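Local coordinates for DUF1254 domain-containing protein (Vibrio parahaemolyticus, PDB 3U07) that is of unknown function, carries an N-terminal signal sequence and belongs to the DUF1254/DUF1214 family, with a mixed alpha and beta fold, at residues 346-352 and 368-373; 314-320 and 409-415; 90-94 and 199-205. The protein carries 2 engineered substitutions. All coordinates share one frame; numbering follows the deposited sequence.

Contact 1 (346-352 and 368-373); sequences EFWSVTI and HSRGDR
An antiparallel ladder at the edge of a four-stranded sheet joins strand 347-354 to the short outermost strand 369-371, and Val350 faces Arg370 in it as a hydrogen-bonded pair. Val350 N donates a hydrogen bond to Arg370 O at 2.9 Å, and Arg370 N returns a bond to Val350 O. Two residues on, Ile352 N bonds to His368 O, while the methyl CG2 of Thr351 sits 3.2 Å from that same His368 O; CG2 stands anti to the backbone N of Thr351, with OG1 (chi1 -53°) turned to Ser369 CB. At the other end the strand pairing gives way to a side chain. Asp372 OD1 accepts from Trp348 N at 2.8 Å along an almost straight path (177° at the hydrogen), met on its syn side though 34° out of the carboxylate plane. The carboxylate thus stands where a main-chain acceptor would continue the ladder. The indole of Trp348 lies with one face over Gly371 CA and Asp372 N: Gly371 CA makes a CH-pi contact 4.1 Å from the centroid of the Trp348 six-membered ring. Phe339 and Tyr383 meet the indole edge-to-face. A water bridges Trp348 O, 2.9 Å away, to Arg373 N. On the face that carries Thr351, Ser369 OG bonds to Asn80 and Ser349 OG to Asp81.

Contact 2 (314-320 and 409-415); sequences ASYRKSD and YAIMRFY
Lys318 reaches across to strand 409-414 along its whole length. Its CB presses on Ile411 CD1 at 3.4 Å, tighter than usual for two carbons, and CG follows at 3.7 Å from the same methyl. CD is about equally far from Ile411 CD1 and Tyr409 CD2, and CE lies 3.9 Å from Tyr409 CD2. At the tip, NZ stands over the ring of Tyr409, 4.0 Å from its centroid and 11° off the normal, a cation-pi contact. What carries it there is an extended chain, with CG anti to the backbone N (chi1 167°) and the later torsions also near 180°. The backbones beneath form a regular antiparallel ladder between outer strand 315-319 and strand 408-417: Ser315 with Phe414, Arg317 with Met412 (present as selenomethionine) and Ser319 with Ala410 each exchange two hydrogen bonds, as in Met412 N to Arg317 O at 2.8 Å. Arg317 rises from the opposite face to that of Lys318. Its CG touches Phe414 CE1 at 3.7 Å, and NH1 folds back to Tyr316 O, which it meets from above the carbonyl plane; NH2 bonds to the carbonyls of Ile421 and Tyr426. Near the Tyr409 end, Asp320 OD1 comes within 3.2 Å of Tyr409 CB while pairing with Lys327. On the Lys318 face, Ile411 CG2 lies over the guanidinium of Arg413, whose NH1 bonds to Tyr353 OH.

Contact 3 (90-94 and 199-205); sequences DVAAE and GPKPVQR
Arg205 grips Asp90 end-on with two nitrogens, and this salt bridge is the tight part of the contact. NH2 lies 2.8 Å from Asp90 OD1 and NH1 lies 3.1 Å from Asp90 OD2, the latter with its partner in the guanidinium plane. The two flat groups are not coplanar: they stand 70° apart, and both nitrogens meet the carboxylate from above its plane. Asp90 OD1 is held a second time by Ala92 N, from the other face, and two donors on opposite faces should limit any rocking of the group. An extended chain from CG to NE lets Arg205 span the gap, and its NE pairs with Asp225, so the guanidinium bridges two acids. Beside it Ala92 CB nestles against Val203 CG2 at 3.7 Å and lies near Arg205 NH2. In the middle of the contact a water accepts from both Ala93 N and Val203 N and donates to Asp90 OD2, so one water links both backbones and the carboxylate.

Toward Pro200 the contact turns apolar and solvent-exposed. Ala93 CB meets Pro200 CB at 4.3 Å and Lys201 O at 3.7 Å, and Pro200 CD sits 3.4 Å from Glu94 OE2, an atom that also bonds to Ser192. The polar link here runs through a second water, which donates to Glu94 OE2, 2.8 Å away, and to Pro200 O. Pro200, Lys201 and Pro202 lie at the surface. The bond from Ala92 N to Asp90 OD1 closes an Asx turn, which here leads the chain from strand 82-90 toward strand 96-100, and Arg205 of the loop before helix 215-224 pairs with the aspartate that makes it.

In the fold
Contacts 1 and 2 are the two outer seams of one antiparallel sheet, ordered 315-319, 408-417, 347-354, 369-371: each pairs an inner strand with an outermost one, and the inner strands join each other, as between Ser349 O and Arg413 N. Their centres are about 9 Å apart, and both are partly buried. Main-chain ladders dominate, with aromatic rings, several of them buried, packed against the strands. Contact 3 lies on the opposite side of the chain's centre, with its centre about 42 Å from that of contact 1 and about 40 Å from that of contact 2, and ties two surface loops. Without strand pairing between its segments, it relies instead on a salt bridge, small apolar touches and bridging waters.

Contact 1 (346-352 and 368-373)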
loop_
_atom_site.group_PDB
_atom_site.type_symbol
_atom_site.label_atom_id
_atom_site.label_comp_id
_atom_site.label_asym_id
_atom_site.label_seq_id
_atom_site.Cartn_x
_atom_site.Cartn_y
_atom_site.Cartn_z
ATOM N N GLU A 346 -9.297 -2.606 -15.258
ATOM C CA GLU A 346 -10.382 -2.764 -14.303
ATOM C C GLU A 346 -11.321 -1.569 -14.223
ATOM O O GLU A 346 -12.462 -1.641 -14.677
ATOM C CB GLU A 346 -9.804 -3.080 -12.920
ATOM C CG GLU A 346 -8.808 -4.226 -12.937
ATOM C CD GLU A 346 -9.318 -5.416 -13.728
ATOM O OE1 GLU A 346 -10.353 -5.999 -13.339
ATOM O OE2 GLU A 346 -8.682 -5.762 -14.742
ATOM N N PHE A 347 -10.860 -0.475 -13.627
ATOM C CA PHE A 347 -11.700 0.717 -13.521
ATOM C C PHE A 347 -10.902 1.906 -13.013
ATOM O O PHE A 347 -9.747 1.764 -12.616
ATOM C CB PHE A 347 -12.890 0.452 -12.589
ATOM C CG PHE A 347 -12.536 0.416 -11.121
ATOM C CD1 PHE A 347 -12.694 1.550 -10.324
ATOM C CD2 PHE A 347 -12.086 -0.763 -10.524
ATOM C CE1 PHE A 347 -12.419 1.510 -8.951
ATOM C CE2 PHE A 347 -11.804 -0.816 -9.149
ATOM C CZ PHE A 347 -11.973 0.324 -8.363
ATOM N N TRP A 348 -11.514 3.084 -13.046
ATOM C CA TRP A 348 -10.850 4.284 -12.560
ATOM C C TRP A 348 -11.841 5.187 -11.843
ATOM O O TRP A 348 -13.056 4.977 -11.915
ATOM C CB TRP A 348 -10.175 5.037 -13.709
ATOM C CG TRP A 348 -11.082 5.382 -14.842
ATOM C CD1 TRP A 348 -11.267 4.669 -15.989
ATOM C CD2 TRP A 348 -11.934 6.531 -14.941
ATOM N NE1 TRP A 348 -12.179 5.301 -16.801
ATOM C CE2 TRP A 348 -12.605 6.445 -16.182
ATOM C CE3 TRP A 348 -12.195 7.624 -14.102
ATOM C CZ2 TRP A 348 -13.523 7.412 -16.607
ATOM C CZ3 TRP A 348 -13.111 8.586 -14.524
ATOM C CH2 TRP A 348 -13.763 8.472 -15.766
ATOM N N SER A 349 -11.320 6.191 -11.146
ATOM C CA SER A 349 -12.167 7.108 -10.396
ATOM C C SER A 349 -11.413 8.389 -10.050
ATOM O O SER A 349 -10.188 8.432 -10.102
ATOM C CB SER A 349 -12.615 6.437 -9.097
ATOM O OG SER A 349 -11.488 6.131 -8.282
ATOM N N VAL A 350 -12.159 9.437 -9.720
ATOM C CA VAL A 350 -11.558 10.694 -9.304
ATOM C C VAL A 350 -12.356 11.064 -8.059
ATOM O O VAL A 350 -13.585 11.065 -8.078
ATOM C CB VAL A 350 -11.648 11.796 -10.410
ATOM C CG1 VAL A 350 -11.955 11.164 -11.744
ATOM C CG2 VAL A 350 -12.661 12.855 -10.047
ATOM N N THR A 351 -11.652 11.341 -6.970
ATOM C CA THR A 351 -12.302 11.665 -5.704
ATOM C C THR A 351 -11.897 13.048 -5.206
ATOM O O THR A 351 -10.765 13.482 -5.408
ATOM C CB THR A 351 -11.939 10.604 -4.629
ATOM O OG1 THR A 351 -12.226 9.294 -5.140
ATOM C CG2 THR A 351 -12.734 10.831 -3.347
ATOM N N ILE A 352 -12.826 13.727 -4.544
ATOM C CA ILE A 352 -12.574 15.066 -4.027
ATOM C C ILE A 352 -12.279 15.082 -2.532
ATOM O O ILE A 352 -12.992 14.464 -1.744
ATOM C CB ILE A 352 -13.782 15.993 -4.297
ATOM C CG1 ILE A 352 -14.052 16.058 -5.802
ATOM C CG2 ILE A 352 -13.523 17.383 -3.719
ATOM C CD1 ILE A 352 -12.838 16.464 -6.629
ATOM N N HIS A 368 -18.786 11.849 -3.526
ATOM C CA HIS A 368 -17.422 12.331 -3.404
ATOM C C HIS A 368 -16.510 11.886 -4.533
ATOM O O HIS A 368 -15.347 12.286 -4.594
ATOM C CB HIS A 368 -16.861 11.861 -2.064
ATOM C CG HIS A 368 -17.794 12.105 -0.918
ATOM N ND1 HIS A 368 -17.883 13.322 -0.276
ATOM C CD2 HIS A 368 -18.745 11.317 -0.364
ATOM C CE1 HIS A 368 -18.851 13.274 0.622
ATOM N NE2 HIS A 368 -19.391 12.068 0.588
ATOM N N SER A 369 -17.038 11.061 -5.430
ATOM C CA SER A 369 -16.241 10.572 -6.543
ATOM C C SER A 369 -17.099 10.246 -7.758
ATOM O O SER A 369 -18.318 10.116 -7.656
ATOM C CB SER A 369 -15.470 9.320 -6.116
ATOM O OG SER A 369 -16.367 8.289 -5.734
ATOM N N ARG A 370 -16.444 10.141 -8.909
ATOM C CA ARG A 370 -17.093 9.797 -10.171
ATOM C C ARG A 370 -16.104 8.884 -10.887
ATOM O O ARG A 370 -14.890 9.006 -10.693
ATOM C CB ARG A 370 -17.345 11.042 -11.022
ATOM C CG ARG A 370 -18.478 11.939 -10.542
ATOM C CD ARG A 370 -19.846 11.308 -10.787
ATOM N NE ARG A 370 -20.244 10.395 -9.721
ATOM C CZ ARG A 370 -21.396 9.731 -9.700
ATOM N NH1 ARG A 370 -22.268 9.876 -10.689
ATOM N NH2 ARG A 370 -21.680 8.924 -8.686
ATOM N N GLY A 371 -16.609 7.973 -11.708
ATOM C CA GLY A 371 -15.722 7.065 -12.411
ATOM C C GLY A 371 -16.427 6.375 -13.556
ATOM O O GLY A 371 -17.569 6.713 -13.865
ATOM N N ASP A 372 -15.766 5.406 -14.184
ATOM C CA ASP A 372 -16.372 4.703 -15.304
ATOM C C ASP A 372 -17.565 3.844 -14.890
ATOM O O ASP A 372 -18.405 3.509 -15.720
ATOM C CB ASP A 372 -15.325 3.859 -16.048
ATOM C CG ASP A 372 -14.633 2.845 -15.154
ATOM O OD1 ASP A 372 -14.046 3.246 -14.130
ATOM O OD2 ASP A 372 -14.670 1.641 -15.487
ATOM N N ARG A 373 -17.649 3.505 -13.607
ATOM C CA ARG A 373 -18.760 2.699 -13.103
ATOM C C ARG A 373 -20.000 3.552 -12.833
ATOM O O ARG A 373 -21.087 3.016 -12.622
ATOM C CB ARG A 373 -18.360 1.981 -11.807
ATOM C CG ARG A 373 -17.305 0.902 -11.983
ATOM C CD ARG A 373 -17.866 -0.325 -12.695
ATOM N NE ARG A 373 -18.719 -1.136 -11.828
ATOM C CZ ARG A 373 -18.448 -2.389 -11.471
ATOM N NH1 ARG A 373 -17.342 -2.980 -11.908
ATOM N NH2 ARG A 373 -19.280 -3.052 -10.679
HETATM O O HOH W 1 -15.597 3.794 -11.274
#

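Contact 2 (314-320 and 409-415)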
loop_
_atom_site.group_PDB
_atom_site.type_symbol
_atom_site.label_atom_id
_atom_site.label_comp_id
_atom_site.label_asym_id
_atom_site.label_seq_id
_atom_site.Cartn_x
_atom_site.Cartn_y
_atom_site.Cartn_z
ATOM N N ALA A 314 -2.604 -0.735 -8.778
ATOM C CA ALA A 314 -3.218 0.562 -8.518
ATOM C C ALA A 314 -2.212 1.694 -8.666
ATOM O O ALA A 314 -1.133 1.665 -8.082
ATOM C CB ALA A 314 -3.820 0.586 -7.113
ATOM N N SER A 315 -2.571 2.684 -9.472
ATOM C CA SER A 315 -1.726 3.853 -9.679
ATOM C C SER A 315 -2.589 5.049 -9.321
ATOM O O SER A 315 -3.811 4.927 -9.213
ATOM C CB SER A 315 -1.270 3.951 -11.132
ATOM O OG SER A 315 -0.283 2.982 -11.423
ATOM N N TYR A 316 -1.969 6.203 -9.129
ATOM C CA TYR A 316 -2.757 7.368 -8.772
ATOM C C TYR A 316 -2.155 8.661 -9.284
ATOM O O TYR A 316 -1.004 8.705 -9.727
ATOM C CB TYR A 316 -2.924 7.445 -7.246
ATOM C CG TYR A 316 -1.763 8.090 -6.522
ATOM C CD1 TYR A 316 -0.480 7.552 -6.596
ATOM C CD2 TYR A 316 -1.943 9.263 -5.789
ATOM C CE1 TYR A 316 0.599 8.169 -5.960
ATOM C CE2 TYR A 316 -0.873 9.890 -5.151
ATOM C CZ TYR A 316 0.394 9.338 -5.242
ATOM O OH TYR A 316 1.454 9.967 -4.628
ATOM N N ARG A 317 -2.968 9.708 -9.236
ATOM C CA ARG A 317 -2.559 11.043 -9.643
ATOM C C ARG A 317 -3.288 12.013 -8.729
ATOM O O ARG A 317 -4.395 11.734 -8.257
ATOM C CB ARG A 317 -2.946 11.324 -11.097
ATOM C CG ARG A 317 -2.147 10.534 -12.124
ATOM C CD ARG A 317 -0.666 10.913 -12.113
ATOM N NE ARG A 317 0.039 10.305 -13.240
ATOM C CZ ARG A 317 0.501 9.058 -13.260
ATOM N NH1 ARG A 317 0.348 8.267 -12.205
ATOM N NH2 ARG A 317 1.108 8.597 -14.347
ATOM N N LYS A 318 -2.653 13.142 -8.458
ATOM C CA LYS A 318 -3.254 14.158 -7.615
ATOM C C LYS A 318 -3.162 15.512 -8.308
ATOM O O LYS A 318 -2.164 15.830 -8.961
ATOM C CB LYS A 318 -2.553 14.220 -6.254
ATOM C CG LYS A 318 -2.919 15.453 -5.442
ATOM C CD LYS A 318 -2.309 15.449 -4.047
ATOM C CE LYS A 318 -2.460 16.824 -3.403
ATOM N NZ LYS A 318 -2.351 16.799 -1.914
ATOM N N SER A 319 -4.227 16.294 -8.184
ATOM C CA SER A 319 -4.275 17.620 -8.776
ATOM C C SER A 319 -4.778 18.590 -7.720
ATOM O O SER A 319 -5.862 18.411 -7.157
ATOM C CB SER A 319 -5.202 17.634 -9.990
ATOM O OG SER A 319 -5.426 18.963 -10.424
ATOM N N ASP A 320 -3.975 19.613 -7.451
ATOM C CA ASP A 320 -4.297 20.622 -6.447
ATOM C C ASP A 320 -4.609 21.982 -7.084
ATOM O O ASP A 320 -5.164 22.867 -6.428
ATOM C CB ASP A 320 -3.108 20.771 -5.493
ATOM C CG ASP A 320 -3.529 20.921 -4.045
ATOM O OD1 ASP A 320 -4.742 20.976 -3.769
ATOM O OD2 ASP A 320 -2.637 20.983 -3.177
ATOM N N TYR A 409 -8.637 19.178 -3.493
ATOM C CA TYR A 409 -7.763 18.535 -4.455
ATOM C C TYR A 409 -8.483 17.291 -4.936
ATOM O O TYR A 409 -9.397 16.793 -4.275
ATOM C CB TYR A 409 -6.393 18.183 -3.863
ATOM C CG TYR A 409 -6.402 17.278 -2.654
ATOM C CD1 TYR A 409 -6.593 17.796 -1.373
ATOM C CD2 TYR A 409 -6.173 15.905 -2.786
ATOM C CE1 TYR A 409 -6.549 16.971 -0.253
ATOM C CE2 TYR A 409 -6.129 15.068 -1.672
ATOM C CZ TYR A 409 -6.317 15.610 -0.409
ATOM O OH TYR A 409 -6.277 14.799 0.702
ATOM N N ALA A 410 -8.093 16.806 -6.105
ATOM C CA ALA A 410 -8.723 15.630 -6.669
ATOM C C ALA A 410 -7.693 14.530 -6.823
ATOM O O ALA A 410 -6.568 14.784 -7.244
ATOM C CB ALA A 410 -9.342 15.970 -8.032
ATOM N N ILE A 411 -8.085 13.313 -6.459
ATOM C CA ILE A 411 -7.213 12.150 -6.578
ATOM C C ILE A 411 -7.807 11.194 -7.605
ATOM O O ILE A 411 -8.933 10.727 -7.440
ATOM C CB ILE A 411 -7.094 11.376 -5.247
ATOM C CG1 ILE A 411 -6.320 12.198 -4.213
ATOM C CG2 ILE A 411 -6.432 10.021 -5.501
ATOM C CD1 ILE A 411 -4.858 12.420 -4.554
HETATM N N MSE A 412 -7.065 10.913 -8.669
HETATM C CA MSE A 412 -7.548 9.982 -9.679
HETATM C C MSE A 412 -6.863 8.635 -9.427
HETATM O O MSE A 412 -5.649 8.569 -9.222
HETATM C CB MSE A 412 -7.226 10.488 -11.087
HETATM C CG MSE A 412 -7.937 9.710 -12.191
HETATM SE SE MSE A 412 -7.821 10.566 -13.938
HETATM C CE MSE A 412 -8.290 12.345 -13.386
ATOM N N ARG A 413 -7.649 7.566 -9.415
ATOM C CA ARG A 413 -7.103 6.236 -9.177
ATOM C C ARG A 413 -7.282 5.334 -10.393
ATOM O O ARG A 413 -8.314 5.371 -11.066
ATOM C CB ARG A 413 -7.758 5.621 -7.935
ATOM C CG ARG A 413 -7.406 6.366 -6.649
ATOM C CD ARG A 413 -7.985 5.694 -5.419
ATOM N NE ARG A 413 -7.442 6.269 -4.187
ATOM C CZ ARG A 413 -7.976 7.296 -3.531
ATOM N NH1 ARG A 413 -9.081 7.875 -3.977
ATOM N NH2 ARG A 413 -7.399 7.748 -2.425
ATOM N N PHE A 414 -6.259 4.538 -10.677
ATOM C CA PHE A 414 -6.284 3.636 -11.824
ATOM C C PHE A 414 -5.993 2.205 -11.374
ATOM O O PHE A 414 -4.952 1.924 -10.778
ATOM C CB PHE A 414 -5.239 4.067 -12.860
ATOM C CG PHE A 414 -5.243 5.542 -13.165
ATOM C CD1 PHE A 414 -4.656 6.450 -12.289
ATOM C CD2 PHE A 414 -5.819 6.023 -14.342
ATOM C CE1 PHE A 414 -4.636 7.816 -12.576
ATOM C CE2 PHE A 414 -5.807 7.392 -14.644
ATOM C CZ PHE A 414 -5.214 8.289 -13.760
ATOM N N TYR A 415 -6.923 1.307 -11.666
ATOM C CA TYR A 415 -6.788 -0.097 -11.298
ATOM C C TYR A 415 -6.582 -0.919 -12.563
ATOM O O TYR A 415 -7.479 -1.017 -13.397
ATOM C CB TYR A 415 -8.050 -0.545 -10.569
ATOM C CG TYR A 415 -8.309 0.243 -9.308
ATOM C CD1 TYR A 415 -7.782 -0.168 -8.081
ATOM C CD2 TYR A 415 -9.047 1.420 -9.344
ATOM C CE1 TYR A 415 -7.987 0.580 -6.923
ATOM C CE2 TYR A 415 -9.254 2.176 -8.195
ATOM C CZ TYR A 415 -8.723 1.753 -6.990
ATOM O OH TYR A 415 -8.922 2.507 -5.858
#

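Contact 3 (90-94 and 199-205)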
loop_
_atom_site.group_PDB
_atom_site.type_symbol
_atom_site.label_atom_id
_atom_site.label_comp_id
_atom_site.label_asym_id
_atom_site.label_seq_id
_atom_site.Cartn_x
_atom_site.Cartn_y
_atom_site.Cartn_z
ATOM N N ASP A 90 1.509 -13.979 11.080
ATOM C CA ASP A 90 2.737 -14.387 11.758
ATOM C C ASP A 90 2.891 -15.844 11.385
ATOM O O ASP A 90 2.103 -16.683 11.818
ATOM C CB ASP A 90 2.635 -14.245 13.276
ATOM C CG ASP A 90 3.834 -14.849 13.998
ATOM O OD1 ASP A 90 4.897 -15.034 13.366
ATOM O OD2 ASP A 90 3.719 -15.132 15.204
ATOM N N VAL A 91 3.893 -16.140 10.565
ATOM C CA VAL A 91 4.118 -17.509 10.114
ATOM C C VAL A 91 5.337 -18.165 10.772
ATOM O O VAL A 91 5.797 -19.218 10.327
ATOM C CB VAL A 91 4.299 -17.546 8.580
ATOM C CG1 VAL A 91 3.082 -16.910 7.894
ATOM C CG2 VAL A 91 5.571 -16.796 8.184
ATOM N N ALA A 92 5.847 -17.545 11.832
ATOM C CA ALA A 92 7.018 -18.068 12.537
ATOM C C ALA A 92 6.856 -19.510 13.013
ATOM O O ALA A 92 7.689 -20.358 12.718
ATOM C CB ALA A 92 7.362 -17.175 13.733
ATOM N N ALA A 93 5.782 -19.781 13.749
ATOM C CA ALA A 93 5.556 -21.121 14.287
ATOM C C ALA A 93 5.130 -22.114 13.225
ATOM O O ALA A 93 5.528 -23.273 13.256
ATOM C CB ALA A 93 4.510 -21.070 15.403
ATOM N N GLU A 94 4.321 -21.649 12.280
ATOM C CA GLU A 94 3.830 -22.501 11.211
ATOM C C GLU A 94 3.143 -21.644 10.145
ATOM O O GLU A 94 2.884 -20.464 10.367
ATOM C CB GLU A 94 2.827 -23.508 11.780
ATOM C CG GLU A 94 1.621 -22.842 12.426
ATOM C CD GLU A 94 0.572 -23.838 12.866
ATOM O OE1 GLU A 94 0.277 -24.762 12.086
ATOM O OE2 GLU A 94 0.034 -23.690 13.982
ATOM N N GLY A 199 -1.076 -28.011 17.043
ATOM C CA GLY A 199 -0.039 -27.209 16.423
ATOM C C GLY A 199 0.967 -26.648 17.407
ATOM O O GLY A 199 0.804 -26.786 18.618
ATOM N N PRO A 200 2.021 -25.988 16.909
ATOM C CA PRO A 200 3.042 -25.416 17.786
ATOM C C PRO A 200 2.504 -24.173 18.470
ATOM O O PRO A 200 1.586 -23.527 17.968
ATOM C CB PRO A 200 4.185 -25.078 16.827
ATOM C CG PRO A 200 3.793 -25.735 15.502
ATOM C CD PRO A 200 2.310 -25.669 15.506
ATOM N N LYS A 201 3.075 -23.842 19.618
ATOM C CA LYS A 201 2.654 -22.662 20.351
ATOM C C LYS A 201 3.129 -21.427 19.579
ATOM O O LYS A 201 4.251 -21.399 19.072
ATOM C CB LYS A 201 3.274 -22.674 21.748
ATOM C CG LYS A 201 2.860 -21.514 22.638
ATOM C CD LYS A 201 3.691 -21.478 23.913
ATOM C CE LYS A 201 4.659 -20.297 23.919
ATOM N NZ LYS A 201 5.550 -20.273 22.722
ATOM N N PRO A 202 2.273 -20.398 19.466
ATOM C CA PRO A 202 2.646 -19.174 18.750
ATOM C C PRO A 202 3.910 -18.573 19.357
ATOM O O PRO A 202 4.156 -18.700 20.556
ATOM C CB PRO A 202 1.430 -18.271 18.952
ATOM C CG PRO A 202 0.304 -19.253 19.066
ATOM C CD PRO A 202 0.893 -20.310 19.968
ATOM N N VAL A 203 4.716 -17.926 18.529
ATOM C CA VAL A 203 5.940 -17.315 19.016
ATOM C C VAL A 203 5.618 -16.028 19.765
ATOM O O VAL A 203 4.777 -15.239 19.328
ATOM C CB VAL A 203 6.904 -17.008 17.850
ATOM C CG1 VAL A 203 8.109 -16.215 18.347
ATOM C CG2 VAL A 203 7.356 -18.314 17.212
ATOM N N GLN A 204 6.269 -15.837 20.909
ATOM C CA GLN A 204 6.075 -14.638 21.716
ATOM C C GLN A 204 7.360 -13.828 21.611
ATOM O O GLN A 204 8.425 -14.284 22.014
ATOM C CB GLN A 204 5.803 -15.002 23.179
ATOM C CG GLN A 204 4.562 -15.864 23.406
ATOM C CD GLN A 204 3.313 -15.270 22.781
ATOM O OE1 GLN A 204 3.167 -14.051 22.697
ATOM N NE2 GLN A 204 2.395 -16.130 22.354
ATOM N N ARG A 205 7.254 -12.622 21.069
ATOM C CA ARG A 205 8.416 -11.758 20.883
ATOM C C ARG A 205 8.568 -10.697 21.963
ATOM O O ARG A 205 7.600 -10.320 22.619
ATOM C CB ARG A 205 8.307 -11.040 19.531
ATOM C CG ARG A 205 8.209 -11.951 18.317
ATOM C CD ARG A 205 7.708 -11.191 17.091
ATOM N NE ARG A 205 7.759 -12.016 15.884
ATOM C CZ ARG A 205 6.867 -12.941 15.554
ATOM N NH1 ARG A 205 5.817 -13.182 16.331
ATOM N NH2 ARG A 205 7.039 -13.641 14.445
HETATM O O HOH W 2 4.019 -17.861 15.490
HETATM O O HOH W 3 0.730 -21.883 15.959
#